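Local coordinates for adenosine kinase (Sinorhizobium meliloti, PDB 3UBO), which probably catalyses the ATP-dependent phosphorylation of adenosine to AMP, as a kinase of the pfkB family that binds adenosine and ADP, at residues A[4-16]-A[70-83]. Numbering follows the deposited sequence.
Sequences AKYDVLTIGNAIV and VASLGGRAAYFGKV. With ADN (adenosine), chain C.
Asp7 and Arg76 form a salt bridge in which the guanidinium grips the carboxylate side-on. Arg76 NH2 lies 2.7 Å from Asp7 OD1, and Arg76 NE gives a bond to Asp7 OD2. Both donors come from above the carboxylate plane, which is turned 66° from the guanidinium. Asp7 OD2 also accepts a hydrogen bond from the backbone N of Arg76 at 2.9 Å, through its anti lone pair. A bend in the arginine chain at chi3 (-68°) helps bring the head group back beside Asp7, where Arg76 NH1 reaches Ala4 O. Replacing Asp7 with an alanine would remove the carboxylate and would probably leave the guanidinium without this counter-charge and Arg76 N without this acceptor.

Beyond this salt bridge, strands 8-11 and 77-80 run parallel, 17° apart. Backbone bonds alternate between them: Val8 N to Arg76 O, Thr10 N to Ala78 O at 2.7 Å, and Phe80 N back to Thr10 O. On the face carrying Leu9 and Ala78, Leu9 CD1 sits over the Phe80 ring, 3.8 Å from its centroid. Ala78 CB makes a CH-pi contact over the face of the Tyr6 ring, 4.0 Å from its centroid, and helix 146-150 packs against this layer. On the face carrying Thr10 and Tyr79, Val8 CG2 meets Val70 CG2 of helix 62-73 at 3.6 Å, while Thr10 OG1 is hydrogen-bonded to Ala63 O.

Past the ladder, Asn13 ND2 donates to adenosine N1 at 2.8 Å. The chemistry thus grades from a salt bridge through a parallel strand pair to the nucleoside pocket, with adenine recognition placed at Asn13, in the chain following Ile11 and Gly12.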
ATOM      1  N   ALA A   4      15.411 -24.765 -20.790  1.00 57.93           N
ATOM      2  CA  ALA A   4      15.168 -23.783 -19.680  1.00 67.09           C
ATOM      3  C   ALA A   4      13.831 -23.022 -19.762  1.00 65.55           C
ATOM      4  O   ALA A   4      13.542 -22.409 -20.797  1.00 61.63           O
ATOM      5  CB  ALA A   4      16.358 -22.732 -19.481  1.00 59.89           C
ATOM      6  N   LYS A   5      13.036 -23.037 -18.672  1.00 64.15           N
ATOM      7  CA  LYS A   5      11.734 -22.316 -18.650  1.00 63.42           C
ATOM      8  C   LYS A   5      11.723 -20.943 -17.844  1.00 60.74           C
ATOM      9  O   LYS A   5      10.832 -20.094 -18.022  1.00 58.53           O
ATOM     10  CB  LYS A   5      10.629 -23.276 -18.204  1.00 64.68           C
ATOM     11  CG  LYS A   5       9.183 -22.907 -18.533  1.00 64.27           C
ATOM     12  CD  LYS A   5       8.308 -23.997 -17.821  1.00 71.88           C
ATOM     13  CE  LYS A   5       6.784 -24.038 -18.255  1.00 79.11           C
ATOM     14  NZ  LYS A   5       6.111 -22.679 -18.482  1.00 73.66           N
ATOM     15  N   TYR A   6      12.728 -20.763 -16.981  1.00 59.85           N
ATOM     16  CA  TYR A   6      12.862 -19.575 -16.157  1.00 59.39           C
ATOM     17  C   TYR A   6      14.286 -19.070 -16.269  1.00 60.20           C
ATOM     18  O   TYR A   6      15.261 -19.857 -16.262  1.00 59.47           O
ATOM     19  CB  TYR A   6      12.424 -19.784 -14.655  1.00 56.76           C
ATOM     20  CG  TYR A   6      11.021 -20.382 -14.503  1.00 57.49           C
ATOM     21  CD1 TYR A   6       9.857 -19.621 -14.751  1.00 55.94           C
ATOM     22  CD2 TYR A   6      10.855 -21.747 -14.190  1.00 59.03           C
ATOM     23  CE1 TYR A   6       8.555 -20.209 -14.660  1.00 55.62           C
ATOM     24  CE2 TYR A   6       9.593 -22.337 -14.117  1.00 58.30           C
ATOM     25  CZ  TYR A   6       8.438 -21.579 -14.342  1.00 59.66           C
ATOM     26  OH  TYR A   6       7.195 -22.205 -14.225  1.00 59.29           O
ATOM     27  N   ASP A   7      14.381 -17.739 -16.358  1.00 59.16           N
ATOM     28  CA  ASP A   7      15.650 -17.024 -16.212  1.00 59.66           C
ATOM     29  C   ASP A   7      16.007 -17.011 -14.771  1.00 59.07           C
ATOM     30  O   ASP A   7      17.087 -17.429 -14.415  1.00 60.83           O
ATOM     31  CB  ASP A   7      15.540 -15.613 -16.818  1.00 61.11           C
ATOM     32  CG  ASP A   7      15.016 -15.680 -18.224  1.00 60.67           C
ATOM     33  OD1 ASP A   7      15.796 -16.261 -19.016  1.00 60.77           O
ATOM     34  OD2 ASP A   7      13.832 -15.302 -18.508  1.00 57.80           O
ATOM     35  N   VAL A   8      15.088 -16.553 -13.924  1.00 59.78           N
ATOM     36  CA  VAL A   8      15.379 -16.585 -12.481  1.00 60.95           C
ATOM     37  C   VAL A   8      14.353 -17.184 -11.537  1.00 59.29           C
ATOM     38  O   VAL A   8      13.113 -16.863 -11.575  1.00 55.16           O
ATOM     39  CB  VAL A   8      15.715 -15.224 -11.875  1.00 57.39           C
ATOM     40  CG1 VAL A   8      16.535 -15.462 -10.604  1.00 56.06           C
ATOM     41  CG2 VAL A   8      16.457 -14.316 -12.908  1.00 59.47           C
ATOM     42  N   LEU A   9      14.915 -18.027 -10.673  1.00 57.57           N
ATOM     43  CA  LEU A   9      14.201 -18.559  -9.524  1.00 57.52           C
ATOM     44  C   LEU A   9      14.729 -17.959  -8.189  1.00 57.37           C
ATOM     45  O   LEU A   9      15.956 -17.960  -7.881  1.00 56.01           O
ATOM     46  CB  LEU A   9      14.271 -20.071  -9.521  1.00 57.19           C
ATOM     47  CG  LEU A   9      13.801 -20.882  -8.299  1.00 58.93           C
ATOM     48  CD1 LEU A   9      12.269 -20.851  -8.156  1.00 58.45           C
ATOM     49  CD2 LEU A   9      14.288 -22.326  -8.392  1.00 58.99           C
ATOM     50  N   THR A  10      13.794 -17.427  -7.406  1.00 54.44           N
ATOM     51  CA  THR A  10      14.200 -16.963  -6.077  1.00 57.58           C
ATOM     52  C   THR A  10      13.536 -17.734  -4.937  1.00 53.49           C
ATOM     53  O   THR A  10      12.369 -18.170  -5.040  1.00 52.84           O
ATOM     54  CB  THR A  10      14.109 -15.407  -5.874  1.00 55.98           C
ATOM     55  OG1 THR A  10      12.748 -15.035  -5.578  1.00 53.23           O
ATOM     56  CG2 THR A  10      14.597 -14.679  -7.128  1.00 52.80           C
ATOM     57  N   ILE A  11      14.346 -17.918  -3.891  1.00 52.29           N
ATOM     58  CA  ILE A  11      13.945 -18.564  -2.658  1.00 56.03           C
ATOM     59  C   ILE A  11      14.311 -17.661  -1.485  1.00 56.64           C
ATOM     60  O   ILE A  11      15.470 -17.197  -1.358  1.00 57.54           O
ATOM     61  CB  ILE A  11      14.582 -19.984  -2.476  1.00 58.83           C
ATOM     62  CG1 ILE A  11      14.213 -20.902  -3.637  1.00 56.45           C
ATOM     63  CG2 ILE A  11      14.119 -20.658  -1.148  1.00 56.00           C
ATOM     64  CD1 ILE A  11      14.389 -22.383  -3.297  1.00 58.23           C
ATOM     65  N   GLY A  12      13.299 -17.383  -0.664  1.00 54.18           N
ATOM     66  CA  GLY A  12      13.416 -16.393   0.398  1.00 55.43           C
ATOM     67  C   GLY A  12      12.190 -16.363   1.315  1.00 55.10           C
ATOM     68  O   GLY A  12      11.135 -16.919   0.989  1.00 53.14           O
ATOM     69  N   ASN A  13      12.347 -15.728   2.470  1.00 54.63           N
ATOM     70  CA  ASN A  13      11.277 -15.534   3.437  1.00 51.59           C
ATOM     71  C   ASN A  13      10.108 -14.769   2.857  1.00 52.40           C
ATOM     72  O   ASN A  13      10.247 -13.589   2.484  1.00 53.85           O
ATOM     73  CB  ASN A  13      11.879 -14.723   4.543  1.00 52.56           C
ATOM     74  CG  ASN A  13      12.764 -15.515   5.355  1.00 54.62           C
ATOM     75  OD1 ASN A  13      12.412 -16.668   5.655  1.00 57.04           O
ATOM     76  ND2 ASN A  13      13.920 -14.985   5.715  1.00 52.01           N
ATOM     77  N   ALA A  14       8.953 -15.397   2.759  1.00 48.32           N
ATOM     78  CA  ALA A  14       7.803 -14.699   2.239  1.00 49.39           C
ATOM     79  C   ALA A  14       7.247 -13.706   3.279  1.00 52.50           C
ATOM     80  O   ALA A  14       6.800 -14.104   4.353  1.00 55.82           O
ATOM     81  CB  ALA A  14       6.752 -15.685   1.815  1.00 50.00           C
ATOM     82  N   ILE A  15       7.290 -12.420   2.995  1.00 51.84           N
ATOM     83  CA  ILE A  15       7.053 -11.384   4.026  1.00 51.95           C
ATOM     84  C   ILE A  15       6.095 -10.302   3.513  1.00 50.84           C
ATOM     85  O   ILE A  15       6.234  -9.826   2.378  1.00 47.40           O
ATOM     86  CB  ILE A  15       8.357 -10.737   4.518  1.00 49.54           C
ATOM     87  CG1 ILE A  15       9.251 -11.816   5.158  1.00 49.10           C
ATOM     88  CG2 ILE A  15       8.046  -9.595   5.426  1.00 46.75           C
ATOM     89  CD1 ILE A  15      10.602 -11.299   5.543  1.00 51.35           C
ATOM     90  N   VAL A  16       5.072  -9.974   4.304  1.00 49.59           N
ATOM     91  CA  VAL A  16       4.313  -8.775   3.974  1.00 49.93           C
ATOM     92  C   VAL A  16       4.770  -7.571   4.809  1.00 48.99           C
ATOM     93  O   VAL A  16       4.998  -7.708   6.025  1.00 50.00           O
ATOM     94  CB  VAL A  16       2.833  -8.989   3.982  1.00 49.00           C
ATOM     95  CG1 VAL A  16       2.084  -7.664   3.546  1.00 43.89           C
ATOM     96  CG2 VAL A  16       2.558 -10.092   3.072  1.00 46.41           C
ATOM     97  N   VAL A  70      12.656  -9.063 -11.828  1.00 55.66           N
ATOM     98  CA  VAL A  70      12.875  -9.779 -13.070  1.00 55.96           C
ATOM     99  C   VAL A  70      11.610  -9.857 -13.948  1.00 55.96           C
ATOM    100  O   VAL A  70      11.602  -9.314 -15.051  1.00 55.45           O
ATOM    101  CB  VAL A  70      13.466 -11.188 -12.841  1.00 52.99           C
ATOM    102  CG1 VAL A  70      13.489 -11.883 -14.144  1.00 53.38           C
ATOM    103  CG2 VAL A  70      14.860 -11.108 -12.221  1.00 52.35           C
ATOM    104  N   ALA A  71      10.557 -10.538 -13.490  1.00 54.69           N
ATOM    105  CA  ALA A  71       9.265 -10.435 -14.209  1.00 55.46           C
ATOM    106  C   ALA A  71       8.928  -9.014 -14.749  1.00 56.65           C
ATOM    107  O   ALA A  71       8.534  -8.867 -15.884  1.00 58.39           O
ATOM    108  CB  ALA A  71       8.106 -10.985 -13.379  1.00 51.95           C
ATOM    109  N   SER A  72       9.071  -7.974 -13.935  1.00 57.65           N
ATOM    110  CA  SER A  72       8.794  -6.598 -14.378  1.00 58.09           C
ATOM    111  C   SER A  72       9.743  -6.159 -15.495  1.00 59.46           C
ATOM    112  O   SER A  72       9.279  -5.641 -16.495  1.00 61.93           O
ATOM    113  CB  SER A  72       8.776  -5.590 -13.197  1.00 57.95           C
ATOM    114  OG  SER A  72       7.472  -5.044 -12.998  1.00 60.68           O
ATOM    115  N   LEU A  73      11.053  -6.349 -15.308  1.00 57.18           N
ATOM    116  CA  LEU A  73      12.030  -6.071 -16.344  1.00 58.39           C
ATOM    117  C   LEU A  73      11.791  -6.761 -17.701  1.00 58.95           C
ATOM    118  O   LEU A  73      12.347  -6.365 -18.721  1.00 60.42           O
ATOM    119  CB  LEU A  73      13.420  -6.351 -15.849  1.00 56.38           C
ATOM    120  CG  LEU A  73      13.812  -5.383 -14.773  1.00 56.29           C
ATOM    121  CD1 LEU A  73      15.182  -5.691 -14.225  1.00 56.02           C
ATOM    122  CD2 LEU A  73      13.830  -3.972 -15.409  1.00 60.32           C
ATOM    123  N   GLY A  74      10.909  -7.739 -17.730  1.00 58.26           N
ATOM    124  CA  GLY A  74      10.660  -8.490 -18.942  1.00 56.75           C
ATOM    125  C   GLY A  74      10.931  -9.977 -18.849  1.00 60.09           C
ATOM    126  O   GLY A  74      10.279 -10.735 -19.559  1.00 62.18           O
ATOM    127  N   GLY A  75      11.847 -10.391 -17.951  1.00 60.61           N
ATOM    128  CA  GLY A  75      12.240 -11.786 -17.734  1.00 57.07           C
ATOM    129  C   GLY A  75      11.171 -12.784 -17.260  1.00 59.25           C
ATOM    130  O   GLY A  75      10.007 -12.414 -17.001  1.00 57.33           O
ATOM    131  N   ARG A  76      11.563 -14.062 -17.188  1.00 56.50           N
ATOM    132  CA  ARG A  76      10.691 -15.114 -16.655  1.00 60.96           C
ATOM    133  C   ARG A  76      11.235 -15.630 -15.309  1.00 60.44           C
ATOM    134  O   ARG A  76      12.424 -16.021 -15.170  1.00 59.62           O
ATOM    135  CB  ARG A  76      10.519 -16.321 -17.626  1.00 63.66           C
ATOM    136  CG  ARG A  76      10.189 -16.002 -19.127  1.00 60.44           C
ATOM    137  CD  ARG A  76      10.769 -17.117 -20.085  1.00 60.75           C
ATOM    138  NE  ARG A  76      12.257 -17.127 -20.129  1.00 60.98           N
ATOM    139  CZ  ARG A  76      12.997 -18.198 -20.414  1.00 61.17           C
ATOM    140  NH1 ARG A  76      12.387 -19.366 -20.661  1.00 60.52           N
ATOM    141  NH2 ARG A  76      14.330 -18.112 -20.412  1.00 57.85           N
ATOM    142  N   ALA A  77      10.353 -15.623 -14.317  1.00 60.50           N
ATOM    143  CA  ALA A  77      10.773 -15.828 -12.927  1.00 59.08           C
ATOM    144  C   ALA A  77       9.832 -16.780 -12.143  1.00 53.64           C
ATOM    145  O   ALA A  77       8.667 -16.979 -12.505  1.00 49.66           O
ATOM    146  CB  ALA A  77      10.878 -14.437 -12.217  1.00 50.79           C
ATOM    147  N   ALA A  78      10.346 -17.294 -11.038  1.00 52.54           N
ATOM    148  CA  ALA A  78       9.597 -18.232 -10.185  1.00 56.91           C
ATOM    149  C   ALA A  78      10.104 -18.111  -8.753  1.00 57.94           C
ATOM    150  O   ALA A  78      11.293 -17.700  -8.503  1.00 54.42           O
ATOM    151  CB  ALA A  78       9.719 -19.694 -10.677  1.00 53.69           C
ATOM    152  N   TYR A  79       9.207 -18.450  -7.814  1.00 53.87           N
ATOM    153  CA  TYR A  79       9.482 -18.115  -6.410  1.00 54.55           C
ATOM    154  C   TYR A  79       8.983 -19.209  -5.506  1.00 55.27           C
ATOM    155  O   TYR A  79       7.923 -19.814  -5.756  1.00 54.88           O
ATOM    156  CB  TYR A  79       8.938 -16.679  -5.988  1.00 53.86           C
ATOM    157  CG  TYR A  79       9.085 -16.381  -4.464  1.00 53.85           C
ATOM    158  CD1 TYR A  79      10.324 -16.028  -3.922  1.00 50.83           C
ATOM    159  CD2 TYR A  79       7.990 -16.491  -3.586  1.00 51.65           C
ATOM    160  CE1 TYR A  79      10.484 -15.795  -2.610  1.00 49.45           C
ATOM    161  CE2 TYR A  79       8.141 -16.225  -2.246  1.00 50.64           C
ATOM    162  CZ  TYR A  79       9.399 -15.895  -1.776  1.00 52.80           C
ATOM    163  OH  TYR A  79       9.583 -15.681  -0.441  1.00 53.66           O
ATOM    164  N   PHE A  80       9.784 -19.494  -4.489  1.00 54.25           N
ATOM    165  CA  PHE A  80       9.341 -20.418  -3.460  1.00 57.71           C
ATOM    166  C   PHE A  80       9.366 -19.668  -2.129  1.00 56.73           C
ATOM    167  O   PHE A  80      10.449 -19.114  -1.761  1.00 56.24           O
ATOM    168  CB  PHE A  80      10.290 -21.639  -3.287  1.00 57.87           C
ATOM    169  CG  PHE A  80      10.534 -22.464  -4.535  1.00 59.49           C
ATOM    170  CD1 PHE A  80       9.595 -22.514  -5.578  1.00 59.50           C
ATOM    171  CD2 PHE A  80      11.720 -23.242  -4.639  1.00 59.06           C
ATOM    172  CE1 PHE A  80       9.823 -23.362  -6.686  1.00 62.92           C
ATOM    173  CE2 PHE A  80      11.974 -24.036  -5.740  1.00 58.90           C
ATOM    174  CZ  PHE A  80      11.024 -24.133  -6.753  1.00 60.77           C
ATOM    175  N   GLY A  81       8.241 -19.636  -1.422  1.00 55.43           N
ATOM    176  CA  GLY A  81       8.161 -18.953  -0.145  1.00 51.76           C
ATOM    177  C   GLY A  81       7.239 -19.657   0.830  1.00 54.98           C
ATOM    178  O   GLY A  81       6.465 -20.533   0.444  1.00 54.33           O
ATOM    179  N   LYS A  82       7.321 -19.272   2.100  1.00 56.96           N
ATOM    180  CA  LYS A  82       6.490 -19.871   3.136  1.00 53.61           C
ATOM    181  C   LYS A  82       5.419 -18.898   3.618  1.00 53.94           C
ATOM    182  O   LYS A  82       5.729 -17.845   4.177  1.00 50.34           O
ATOM    183  CB  LYS A  82       7.351 -20.330   4.315  1.00 55.06           C
ATOM    184  CG  LYS A  82       7.180 -21.797   4.674  1.00 61.00           C
ATOM    185  CD  LYS A  82       5.888 -22.358   4.103  1.00 57.49           C
ATOM    186  CE  LYS A  82       6.103 -23.739   3.504  1.00 52.82           C
ATOM    187  NZ  LYS A  82       4.855 -24.281   2.897  1.00 57.60           N
ATOM    188  N   VAL A  83       4.159 -19.257   3.397  1.00 50.75           N
ATOM    189  CA  VAL A  83       3.040 -18.419   3.810  1.00 49.68           C
ATOM    190  C   VAL A  83       1.894 -19.262   4.359  1.00 54.69           C
ATOM    191  O   VAL A  83       1.763 -20.441   4.028  1.00 58.32           O
ATOM    192  CB  VAL A  83       2.518 -17.559   2.643  1.00 53.67           C
ATOM    193  CG1 VAL A  83       3.593 -16.589   2.178  1.00 50.38           C
ATOM    194  CG2 VAL A  83       2.058 -18.446   1.496  1.00 49.08           C
TER
HETATM  195  O5' ADN C 353      15.471  -5.311   1.556  1.00 62.56           O
HETATM  196  C5' ADN C 353      14.069  -5.028   1.189  1.00 59.20           C
HETATM  197  C4' ADN C 353      13.035  -6.063   1.751  1.00 57.27           C
HETATM  198  O4' ADN C 353      13.531  -6.817   2.863  1.00 60.11           O
HETATM  199  C3' ADN C 353      11.494  -5.787   2.153  1.00 55.91           C
HETATM  200  O3' ADN C 353      10.444  -5.589   1.236  1.00 58.64           O
HETATM  201  C2' ADN C 353      11.205  -6.928   3.185  1.00 56.50           C
HETATM  202  O2' ADN C 353      10.013  -7.707   2.950  1.00 55.59           O
HETATM  203  C1' ADN C 353      12.482  -7.670   3.158  1.00 59.74           C
HETATM  204  N9  ADN C 353      12.779  -8.296   4.482  1.00 61.81           N
HETATM  205  C8  ADN C 353      12.874  -7.747   5.793  1.00 62.11           C
HETATM  206  N7  ADN C 353      13.327  -8.743   6.699  1.00 59.29           N
HETATM  207  C5  ADN C 353      13.522  -9.907   5.933  1.00 62.73           C
HETATM  208  C6  ADN C 353      13.937 -11.223   6.279  1.00 61.53           C
HETATM  209  N6  ADN C 353      14.301 -11.576   7.625  1.00 60.93           N
HETATM  210  N1  ADN C 353      14.029 -12.201   5.223  1.00 61.70           N
HETATM  211  C2  ADN C 353      13.704 -11.846   3.873  1.00 60.08           C
HETATM  212  N3  ADN C 353      13.286 -10.549   3.487  1.00 58.33           N
HETATM  213  C4  ADN C 353      13.187  -9.614   4.544  1.00 60.90           C